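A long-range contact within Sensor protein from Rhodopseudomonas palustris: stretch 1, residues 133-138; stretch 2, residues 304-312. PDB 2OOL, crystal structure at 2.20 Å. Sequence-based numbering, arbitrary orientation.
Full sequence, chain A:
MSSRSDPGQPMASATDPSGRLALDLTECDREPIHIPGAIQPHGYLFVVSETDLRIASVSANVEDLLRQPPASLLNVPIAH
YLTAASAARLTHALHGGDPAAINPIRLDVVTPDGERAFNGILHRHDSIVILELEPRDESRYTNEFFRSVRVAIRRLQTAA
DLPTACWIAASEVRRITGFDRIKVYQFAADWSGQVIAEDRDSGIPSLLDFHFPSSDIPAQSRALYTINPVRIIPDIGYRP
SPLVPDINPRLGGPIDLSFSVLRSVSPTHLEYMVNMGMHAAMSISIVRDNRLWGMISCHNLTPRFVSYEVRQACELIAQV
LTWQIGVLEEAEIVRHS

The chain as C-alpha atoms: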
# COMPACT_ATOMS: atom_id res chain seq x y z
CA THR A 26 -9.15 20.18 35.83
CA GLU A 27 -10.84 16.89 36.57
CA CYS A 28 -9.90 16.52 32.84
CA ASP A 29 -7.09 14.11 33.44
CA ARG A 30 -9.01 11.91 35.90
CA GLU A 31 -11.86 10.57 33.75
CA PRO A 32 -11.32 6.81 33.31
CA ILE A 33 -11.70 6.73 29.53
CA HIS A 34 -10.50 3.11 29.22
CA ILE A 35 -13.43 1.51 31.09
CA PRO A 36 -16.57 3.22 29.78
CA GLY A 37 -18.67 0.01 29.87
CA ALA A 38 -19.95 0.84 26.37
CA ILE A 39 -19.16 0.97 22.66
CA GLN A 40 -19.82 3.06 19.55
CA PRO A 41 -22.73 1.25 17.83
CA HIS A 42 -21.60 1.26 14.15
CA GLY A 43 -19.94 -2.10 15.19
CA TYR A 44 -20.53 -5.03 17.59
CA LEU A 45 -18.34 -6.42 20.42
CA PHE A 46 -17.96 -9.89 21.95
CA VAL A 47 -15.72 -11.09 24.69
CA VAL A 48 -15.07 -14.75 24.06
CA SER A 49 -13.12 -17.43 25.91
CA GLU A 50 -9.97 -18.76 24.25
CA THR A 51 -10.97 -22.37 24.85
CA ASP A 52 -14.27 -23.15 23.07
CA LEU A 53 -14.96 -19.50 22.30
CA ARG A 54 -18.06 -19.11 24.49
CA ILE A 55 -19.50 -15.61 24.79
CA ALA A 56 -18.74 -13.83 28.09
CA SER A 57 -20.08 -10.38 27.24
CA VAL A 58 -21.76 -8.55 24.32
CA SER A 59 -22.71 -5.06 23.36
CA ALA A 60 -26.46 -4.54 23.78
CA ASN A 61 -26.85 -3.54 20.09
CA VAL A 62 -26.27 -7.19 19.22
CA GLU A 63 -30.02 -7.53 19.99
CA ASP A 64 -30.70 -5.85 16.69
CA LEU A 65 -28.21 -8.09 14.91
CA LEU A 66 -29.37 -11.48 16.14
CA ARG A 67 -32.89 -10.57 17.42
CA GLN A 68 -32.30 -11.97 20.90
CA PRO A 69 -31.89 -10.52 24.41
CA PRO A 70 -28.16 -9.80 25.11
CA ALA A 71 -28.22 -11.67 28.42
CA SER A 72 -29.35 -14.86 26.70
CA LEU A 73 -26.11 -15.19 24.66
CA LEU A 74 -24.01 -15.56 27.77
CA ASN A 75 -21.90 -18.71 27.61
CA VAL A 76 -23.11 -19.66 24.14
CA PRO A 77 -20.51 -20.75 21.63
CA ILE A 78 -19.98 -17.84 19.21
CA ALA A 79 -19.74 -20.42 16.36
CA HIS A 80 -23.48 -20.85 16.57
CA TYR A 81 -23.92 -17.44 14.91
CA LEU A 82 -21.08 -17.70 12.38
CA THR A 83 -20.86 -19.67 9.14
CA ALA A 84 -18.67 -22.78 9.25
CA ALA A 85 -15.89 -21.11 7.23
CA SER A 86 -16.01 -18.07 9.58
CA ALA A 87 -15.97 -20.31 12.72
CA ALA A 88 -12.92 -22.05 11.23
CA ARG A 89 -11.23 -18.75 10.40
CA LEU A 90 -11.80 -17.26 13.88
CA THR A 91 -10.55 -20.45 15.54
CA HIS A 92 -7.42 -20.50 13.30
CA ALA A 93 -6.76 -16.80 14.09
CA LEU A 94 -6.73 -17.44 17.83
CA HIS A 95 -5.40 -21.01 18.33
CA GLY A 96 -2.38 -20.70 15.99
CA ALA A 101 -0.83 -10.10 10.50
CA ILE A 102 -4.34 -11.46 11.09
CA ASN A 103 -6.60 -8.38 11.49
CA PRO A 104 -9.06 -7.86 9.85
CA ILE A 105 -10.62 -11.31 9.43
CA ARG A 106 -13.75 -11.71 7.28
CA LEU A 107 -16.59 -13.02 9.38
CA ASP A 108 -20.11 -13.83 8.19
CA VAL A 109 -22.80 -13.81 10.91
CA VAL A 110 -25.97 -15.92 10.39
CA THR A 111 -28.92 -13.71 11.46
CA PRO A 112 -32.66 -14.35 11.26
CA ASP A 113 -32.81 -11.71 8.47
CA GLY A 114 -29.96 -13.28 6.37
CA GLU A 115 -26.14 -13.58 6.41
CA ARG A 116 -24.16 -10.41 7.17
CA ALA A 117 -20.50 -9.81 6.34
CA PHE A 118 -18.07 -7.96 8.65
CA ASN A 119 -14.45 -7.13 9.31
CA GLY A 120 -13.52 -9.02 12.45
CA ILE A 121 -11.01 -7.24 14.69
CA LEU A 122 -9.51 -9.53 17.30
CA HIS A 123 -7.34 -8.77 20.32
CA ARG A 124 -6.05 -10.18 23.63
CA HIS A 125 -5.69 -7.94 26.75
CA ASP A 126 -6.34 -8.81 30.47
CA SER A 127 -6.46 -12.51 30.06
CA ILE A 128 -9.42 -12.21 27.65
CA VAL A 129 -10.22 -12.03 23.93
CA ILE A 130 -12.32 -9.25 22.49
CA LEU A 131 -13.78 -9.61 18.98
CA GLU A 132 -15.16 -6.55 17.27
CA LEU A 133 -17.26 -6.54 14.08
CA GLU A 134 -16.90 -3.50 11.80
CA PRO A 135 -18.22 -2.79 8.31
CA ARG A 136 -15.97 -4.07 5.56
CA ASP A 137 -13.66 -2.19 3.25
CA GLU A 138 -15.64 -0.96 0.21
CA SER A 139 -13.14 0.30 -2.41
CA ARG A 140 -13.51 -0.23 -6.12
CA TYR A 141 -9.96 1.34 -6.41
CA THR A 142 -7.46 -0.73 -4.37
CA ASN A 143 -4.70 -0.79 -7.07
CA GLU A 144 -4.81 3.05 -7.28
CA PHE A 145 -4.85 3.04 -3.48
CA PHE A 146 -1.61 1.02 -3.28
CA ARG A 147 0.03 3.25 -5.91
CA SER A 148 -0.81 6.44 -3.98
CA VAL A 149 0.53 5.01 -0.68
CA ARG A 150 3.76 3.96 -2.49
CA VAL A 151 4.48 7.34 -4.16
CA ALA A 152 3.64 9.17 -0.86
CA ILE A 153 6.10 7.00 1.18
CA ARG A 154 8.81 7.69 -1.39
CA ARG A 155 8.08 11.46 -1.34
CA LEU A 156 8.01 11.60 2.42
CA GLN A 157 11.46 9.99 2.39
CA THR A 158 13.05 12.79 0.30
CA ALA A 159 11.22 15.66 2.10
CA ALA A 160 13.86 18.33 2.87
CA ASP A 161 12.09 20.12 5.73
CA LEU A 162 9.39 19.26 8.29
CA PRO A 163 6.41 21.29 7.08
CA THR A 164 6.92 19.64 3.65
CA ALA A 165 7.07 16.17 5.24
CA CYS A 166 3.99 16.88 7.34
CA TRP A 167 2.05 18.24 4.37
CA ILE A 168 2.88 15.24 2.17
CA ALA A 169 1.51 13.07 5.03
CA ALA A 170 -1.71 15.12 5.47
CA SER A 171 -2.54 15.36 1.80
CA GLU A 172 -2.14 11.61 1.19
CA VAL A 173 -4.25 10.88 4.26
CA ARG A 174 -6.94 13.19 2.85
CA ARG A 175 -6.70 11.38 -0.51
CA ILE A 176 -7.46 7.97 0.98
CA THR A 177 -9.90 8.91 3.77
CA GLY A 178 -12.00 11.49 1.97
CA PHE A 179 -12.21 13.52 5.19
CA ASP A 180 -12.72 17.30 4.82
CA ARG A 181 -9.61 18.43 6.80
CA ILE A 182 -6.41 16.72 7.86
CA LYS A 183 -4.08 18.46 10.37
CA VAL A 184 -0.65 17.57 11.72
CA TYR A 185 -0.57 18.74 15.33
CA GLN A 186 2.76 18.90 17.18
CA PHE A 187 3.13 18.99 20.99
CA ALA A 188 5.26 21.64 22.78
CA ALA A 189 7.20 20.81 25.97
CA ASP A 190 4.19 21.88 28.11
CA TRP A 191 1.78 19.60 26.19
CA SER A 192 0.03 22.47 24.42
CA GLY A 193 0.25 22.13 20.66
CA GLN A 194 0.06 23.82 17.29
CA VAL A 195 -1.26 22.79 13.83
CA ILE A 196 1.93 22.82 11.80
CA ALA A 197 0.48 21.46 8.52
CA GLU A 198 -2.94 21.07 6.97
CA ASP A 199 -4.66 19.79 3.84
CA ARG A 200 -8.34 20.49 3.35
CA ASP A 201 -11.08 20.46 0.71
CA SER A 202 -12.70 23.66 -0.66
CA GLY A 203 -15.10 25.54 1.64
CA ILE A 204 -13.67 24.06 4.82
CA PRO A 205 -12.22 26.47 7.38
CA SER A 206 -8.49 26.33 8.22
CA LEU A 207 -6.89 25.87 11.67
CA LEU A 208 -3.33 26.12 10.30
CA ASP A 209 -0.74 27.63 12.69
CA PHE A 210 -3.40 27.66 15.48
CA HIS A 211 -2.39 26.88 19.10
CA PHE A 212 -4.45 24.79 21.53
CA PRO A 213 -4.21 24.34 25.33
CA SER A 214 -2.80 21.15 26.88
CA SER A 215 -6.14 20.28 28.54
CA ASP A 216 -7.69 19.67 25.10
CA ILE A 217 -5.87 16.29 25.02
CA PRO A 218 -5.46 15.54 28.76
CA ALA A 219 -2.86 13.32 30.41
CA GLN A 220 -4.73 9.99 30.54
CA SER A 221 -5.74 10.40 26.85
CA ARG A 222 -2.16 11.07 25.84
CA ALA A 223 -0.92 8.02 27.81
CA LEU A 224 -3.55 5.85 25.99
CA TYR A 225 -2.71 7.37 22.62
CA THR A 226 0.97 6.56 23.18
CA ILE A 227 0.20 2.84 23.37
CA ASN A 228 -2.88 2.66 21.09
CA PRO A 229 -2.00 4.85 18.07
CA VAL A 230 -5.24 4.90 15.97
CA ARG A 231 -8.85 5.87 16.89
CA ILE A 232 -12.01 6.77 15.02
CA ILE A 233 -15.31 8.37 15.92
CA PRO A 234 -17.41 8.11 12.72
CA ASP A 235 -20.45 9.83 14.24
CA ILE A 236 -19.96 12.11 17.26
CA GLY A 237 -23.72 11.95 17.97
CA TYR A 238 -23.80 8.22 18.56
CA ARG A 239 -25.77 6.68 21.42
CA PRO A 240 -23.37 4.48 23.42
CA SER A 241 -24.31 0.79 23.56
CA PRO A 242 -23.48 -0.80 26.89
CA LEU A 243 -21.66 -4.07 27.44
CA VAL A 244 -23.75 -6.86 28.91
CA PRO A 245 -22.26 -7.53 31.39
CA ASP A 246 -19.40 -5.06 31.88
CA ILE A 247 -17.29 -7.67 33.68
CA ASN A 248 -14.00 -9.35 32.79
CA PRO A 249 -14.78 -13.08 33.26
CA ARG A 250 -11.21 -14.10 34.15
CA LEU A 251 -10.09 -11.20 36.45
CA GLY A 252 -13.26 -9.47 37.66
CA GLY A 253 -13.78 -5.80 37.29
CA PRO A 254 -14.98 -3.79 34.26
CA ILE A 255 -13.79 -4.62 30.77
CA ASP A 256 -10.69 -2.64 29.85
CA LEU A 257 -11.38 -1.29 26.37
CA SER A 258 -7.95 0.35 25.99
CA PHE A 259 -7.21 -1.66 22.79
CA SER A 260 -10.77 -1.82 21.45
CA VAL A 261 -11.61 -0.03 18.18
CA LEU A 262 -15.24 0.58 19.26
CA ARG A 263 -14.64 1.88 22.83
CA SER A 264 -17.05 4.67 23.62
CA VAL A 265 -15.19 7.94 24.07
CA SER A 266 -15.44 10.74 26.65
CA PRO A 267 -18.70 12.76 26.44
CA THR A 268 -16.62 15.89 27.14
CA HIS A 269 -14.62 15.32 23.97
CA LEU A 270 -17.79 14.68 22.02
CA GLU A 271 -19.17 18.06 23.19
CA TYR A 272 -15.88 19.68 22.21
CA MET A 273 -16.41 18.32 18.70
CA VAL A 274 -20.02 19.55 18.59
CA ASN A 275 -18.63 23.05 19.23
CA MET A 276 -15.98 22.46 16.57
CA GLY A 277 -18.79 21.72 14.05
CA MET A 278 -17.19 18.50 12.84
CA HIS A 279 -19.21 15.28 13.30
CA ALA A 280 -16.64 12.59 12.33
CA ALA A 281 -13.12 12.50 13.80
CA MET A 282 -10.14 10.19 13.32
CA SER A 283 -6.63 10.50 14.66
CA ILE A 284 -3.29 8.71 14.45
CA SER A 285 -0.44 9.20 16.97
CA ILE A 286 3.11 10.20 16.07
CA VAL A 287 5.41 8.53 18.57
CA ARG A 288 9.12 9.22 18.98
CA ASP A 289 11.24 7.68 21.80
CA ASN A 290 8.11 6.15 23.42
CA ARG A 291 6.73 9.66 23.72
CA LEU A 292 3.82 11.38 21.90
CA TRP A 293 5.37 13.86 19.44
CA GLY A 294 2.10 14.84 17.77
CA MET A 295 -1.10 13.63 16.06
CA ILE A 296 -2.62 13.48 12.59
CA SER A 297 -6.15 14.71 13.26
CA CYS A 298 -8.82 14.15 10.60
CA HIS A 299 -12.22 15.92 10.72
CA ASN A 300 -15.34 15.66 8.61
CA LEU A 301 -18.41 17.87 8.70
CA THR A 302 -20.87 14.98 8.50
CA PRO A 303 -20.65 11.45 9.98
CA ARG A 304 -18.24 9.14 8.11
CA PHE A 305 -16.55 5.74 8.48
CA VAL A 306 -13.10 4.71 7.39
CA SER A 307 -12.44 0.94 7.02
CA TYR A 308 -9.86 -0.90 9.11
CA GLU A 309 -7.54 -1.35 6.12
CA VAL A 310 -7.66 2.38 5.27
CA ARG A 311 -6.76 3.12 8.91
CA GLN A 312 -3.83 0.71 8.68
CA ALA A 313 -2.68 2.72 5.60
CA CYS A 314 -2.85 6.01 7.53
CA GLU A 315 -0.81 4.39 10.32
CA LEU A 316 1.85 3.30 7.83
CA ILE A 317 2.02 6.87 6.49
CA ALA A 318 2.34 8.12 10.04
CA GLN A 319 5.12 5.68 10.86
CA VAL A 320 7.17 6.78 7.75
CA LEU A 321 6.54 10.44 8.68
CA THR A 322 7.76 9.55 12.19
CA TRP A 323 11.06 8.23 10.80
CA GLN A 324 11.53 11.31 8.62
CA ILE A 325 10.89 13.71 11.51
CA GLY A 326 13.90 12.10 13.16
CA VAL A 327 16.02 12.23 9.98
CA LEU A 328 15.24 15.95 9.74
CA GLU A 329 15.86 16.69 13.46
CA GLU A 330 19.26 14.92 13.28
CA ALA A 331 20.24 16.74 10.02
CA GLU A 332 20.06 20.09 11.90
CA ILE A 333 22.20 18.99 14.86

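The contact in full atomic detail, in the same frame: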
# COMPACT_ATOMS: atom_id res chain seq x y z
N LEU A 133 -16.74 -6.38 15.43
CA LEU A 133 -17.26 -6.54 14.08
C LEU A 133 -17.53 -5.19 13.51
O LEU A 133 -18.36 -4.45 14.04
CB LEU A 133 -18.58 -7.33 14.12
CG LEU A 133 -18.54 -8.77 14.60
CD1 LEU A 133 -19.89 -9.43 14.34
CD2 LEU A 133 -17.41 -9.51 13.96
N GLU A 134 -16.78 -4.81 12.48
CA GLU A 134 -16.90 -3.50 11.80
C GLU A 134 -17.43 -3.73 10.39
O GLU A 134 -17.26 -4.80 9.87
CB GLU A 134 -15.51 -2.82 11.63
CG GLU A 134 -14.97 -2.09 12.85
CD GLU A 134 -13.74 -1.22 12.56
OE1 GLU A 134 -13.18 -1.25 11.41
OE2 GLU A 134 -13.29 -0.56 13.53
N PRO A 135 -17.94 -2.67 9.73
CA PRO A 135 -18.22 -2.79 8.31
C PRO A 135 -16.96 -3.04 7.50
O PRO A 135 -15.87 -2.61 7.88
CB PRO A 135 -18.83 -1.43 7.93
CG PRO A 135 -19.10 -0.72 9.21
CD PRO A 135 -18.22 -1.33 10.26
N ARG A 136 -17.11 -3.72 6.38
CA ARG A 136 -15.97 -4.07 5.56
C ARG A 136 -15.46 -2.93 4.68
O ARG A 136 -16.17 -1.98 4.39
CB ARG A 136 -16.32 -5.25 4.66
CG ARG A 136 -16.80 -6.48 5.41
CD ARG A 136 -16.67 -7.76 4.59
NE ARG A 136 -15.29 -7.97 4.16
CZ ARG A 136 -14.90 -8.93 3.33
NH1 ARG A 136 -15.77 -9.85 2.86
NH2 ARG A 136 -13.61 -9.03 2.99
N ASP A 137 -14.24 -3.10 4.20
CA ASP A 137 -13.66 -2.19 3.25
C ASP A 137 -14.44 -2.24 1.94
O ASP A 137 -14.74 -3.33 1.43
CB ASP A 137 -12.20 -2.53 3.01
CG ASP A 137 -11.51 -1.51 2.12
OD1 ASP A 137 -11.10 -0.44 2.63
OD2 ASP A 137 -11.39 -1.79 0.92
N GLU A 138 -14.77 -1.07 1.41
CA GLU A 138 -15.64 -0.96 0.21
C GLU A 138 -14.99 -0.43 -1.07
O GLU A 138 -15.71 0.01 -1.97
CB GLU A 138 -16.85 -0.04 0.52
CG GLU A 138 -18.14 -0.74 0.98
CD GLU A 138 -19.28 0.28 1.26
OE1 GLU A 138 -19.97 0.69 0.29
OE2 GLU A 138 -19.46 0.65 2.46
N ARG A 304 -18.91 9.91 9.14
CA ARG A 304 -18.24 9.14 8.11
C ARG A 304 -17.28 8.08 8.64
O ARG A 304 -16.43 8.38 9.50
CB ARG A 304 -17.46 10.09 7.26
CG ARG A 304 -16.71 9.42 6.12
CD ARG A 304 -16.17 10.48 5.15
NE ARG A 304 -15.40 9.82 4.10
CZ ARG A 304 -15.73 9.79 2.82
NH1 ARG A 304 -16.79 10.46 2.39
NH2 ARG A 304 -14.96 9.15 1.95
N PHE A 305 -17.35 6.88 8.04
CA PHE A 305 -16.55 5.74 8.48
C PHE A 305 -15.39 5.51 7.56
O PHE A 305 -15.47 5.74 6.36
CB PHE A 305 -17.41 4.48 8.53
CG PHE A 305 -16.68 3.25 9.08
CD1 PHE A 305 -16.38 2.17 8.25
CD2 PHE A 305 -16.29 3.20 10.41
CE1 PHE A 305 -15.73 1.06 8.73
CE2 PHE A 305 -15.63 2.09 10.91
CZ PHE A 305 -15.35 1.00 10.05
N VAL A 306 -14.29 5.05 8.13
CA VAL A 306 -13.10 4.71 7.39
C VAL A 306 -12.76 3.26 7.75
O VAL A 306 -12.70 2.91 8.95
CB VAL A 306 -11.90 5.69 7.75
CG1 VAL A 306 -10.64 5.35 6.96
CG2 VAL A 306 -12.29 7.12 7.48
N SER A 307 -12.61 2.40 6.74
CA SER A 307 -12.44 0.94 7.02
C SER A 307 -11.15 0.61 7.74
O SER A 307 -10.23 1.39 7.75
CB SER A 307 -12.48 0.12 5.73
OG SER A 307 -11.24 0.23 5.04
N TYR A 308 -11.04 -0.57 8.35
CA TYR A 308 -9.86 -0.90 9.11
C TYR A 308 -8.58 -0.80 8.26
O TYR A 308 -7.53 -0.33 8.74
CB TYR A 308 -9.98 -2.30 9.63
CG TYR A 308 -8.99 -2.65 10.70
CD1 TYR A 308 -9.19 -2.26 12.00
CD2 TYR A 308 -7.87 -3.40 10.40
CE1 TYR A 308 -8.29 -2.61 12.99
CE2 TYR A 308 -6.97 -3.76 11.38
CZ TYR A 308 -7.18 -3.35 12.67
OH TYR A 308 -6.29 -3.70 13.66
N GLU A 309 -8.67 -1.29 7.01
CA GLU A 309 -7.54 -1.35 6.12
C GLU A 309 -7.09 0.07 5.71
O GLU A 309 -5.89 0.31 5.59
CB GLU A 309 -7.86 -2.18 4.85
CG GLU A 309 -8.16 -3.68 5.06
CD GLU A 309 -9.66 -3.99 5.19
OE1 GLU A 309 -10.40 -3.14 5.74
OE2 GLU A 309 -10.08 -5.08 4.73
N VAL A 310 -8.03 0.99 5.52
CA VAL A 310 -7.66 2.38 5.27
C VAL A 310 -6.96 3.02 6.47
O VAL A 310 -5.99 3.78 6.29
CB VAL A 310 -8.83 3.23 4.77
CG1 VAL A 310 -8.41 4.72 4.65
CG2 VAL A 310 -9.29 2.71 3.37
N ARG A 311 -7.40 2.67 7.68
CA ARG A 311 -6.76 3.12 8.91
C ARG A 311 -5.38 2.55 9.05
O ARG A 311 -4.47 3.27 9.48
CB ARG A 311 -7.65 2.86 10.16
CG ARG A 311 -9.03 3.54 9.99
CD ARG A 311 -9.90 3.75 11.21
NE ARG A 311 -9.99 2.66 12.17
CZ ARG A 311 -10.87 1.65 12.12
NH1 ARG A 311 -11.70 1.49 11.09
NH2 ARG A 311 -10.90 0.76 13.09
N GLN A 312 -5.16 1.28 8.67
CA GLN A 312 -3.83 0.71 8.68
C GLN A 312 -2.89 1.45 7.68
O GLN A 312 -1.66 1.50 7.90
CB GLN A 312 -3.83 -0.77 8.33
CG GLN A 312 -4.46 -1.70 9.36
CD GLN A 312 -4.43 -3.15 8.88
OE1 GLN A 312 -5.00 -3.49 7.81
NE2 GLN A 312 -3.75 -3.98 9.63
O HOH W 1 -13.28 -2.12 8.96
O HOH W 2 -12.75 -5.47 4.41

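This is a mainly polar contact in which the end of a strand and the loop after it bond, through two acidic side chains, to the start of a helix. At least 170 residues of sequence separate the touching residues. The backbones come closest at Asp137 and Ser307, whose CA atoms lie 5.0 Å apart. No direct backbone-to-backbone hydrogen bond joins the stretches; side chains and water link them.

Glu134 and Arg311 form a salt bridge. Arg311 NH2 donates to Glu134 OE2 at 2.8 Å, and Arg311 NH1 donates to Glu134 OE1 at 3.1 Å. The carboxylate thus meets the edge of the guanidinium, near its plane. A further bond from Arg311 NH2 to Glu134 OE1, at 3.5 Å, is weak. Arg311 NH1 also donates to Val306 O at 2.8 Å, which ties the arginine to the loop before its own helix.

Ser307 is the N-cap residue. Its OG accepts a weak capping bond from Val310 N at 3.3 Å. The same hydroxyl donates to Asp137 OD1, and the distance of 2.5 Å from Ser307 OG is short. One serine therefore caps the helix and anchors the loop.

Two waters extend the network to helix backbone and side chain. Water 1 donates to Glu134 OE1 at 2.6 Å and accepts from Tyr308 N at 2.8 Å. Water 2 accepts from Asp137 N at 2.8 Å and donates to Glu309 OE2 at 2.7 Å. It links two acidic residues whose like charges lie close, with Asp137 OD1 and Glu309 OE1 4.2 Å apart.

The apolar part is small. Pro135 CG sits over one face of the Phe305 ring, 4.2 Å from its centroid, in a CH-pi contact. Pro135 CD lies 3.7 Å from Phe305 CZ. Glu134 OE1 approaches the ring edge, 3.4 Å from Phe305 CZ.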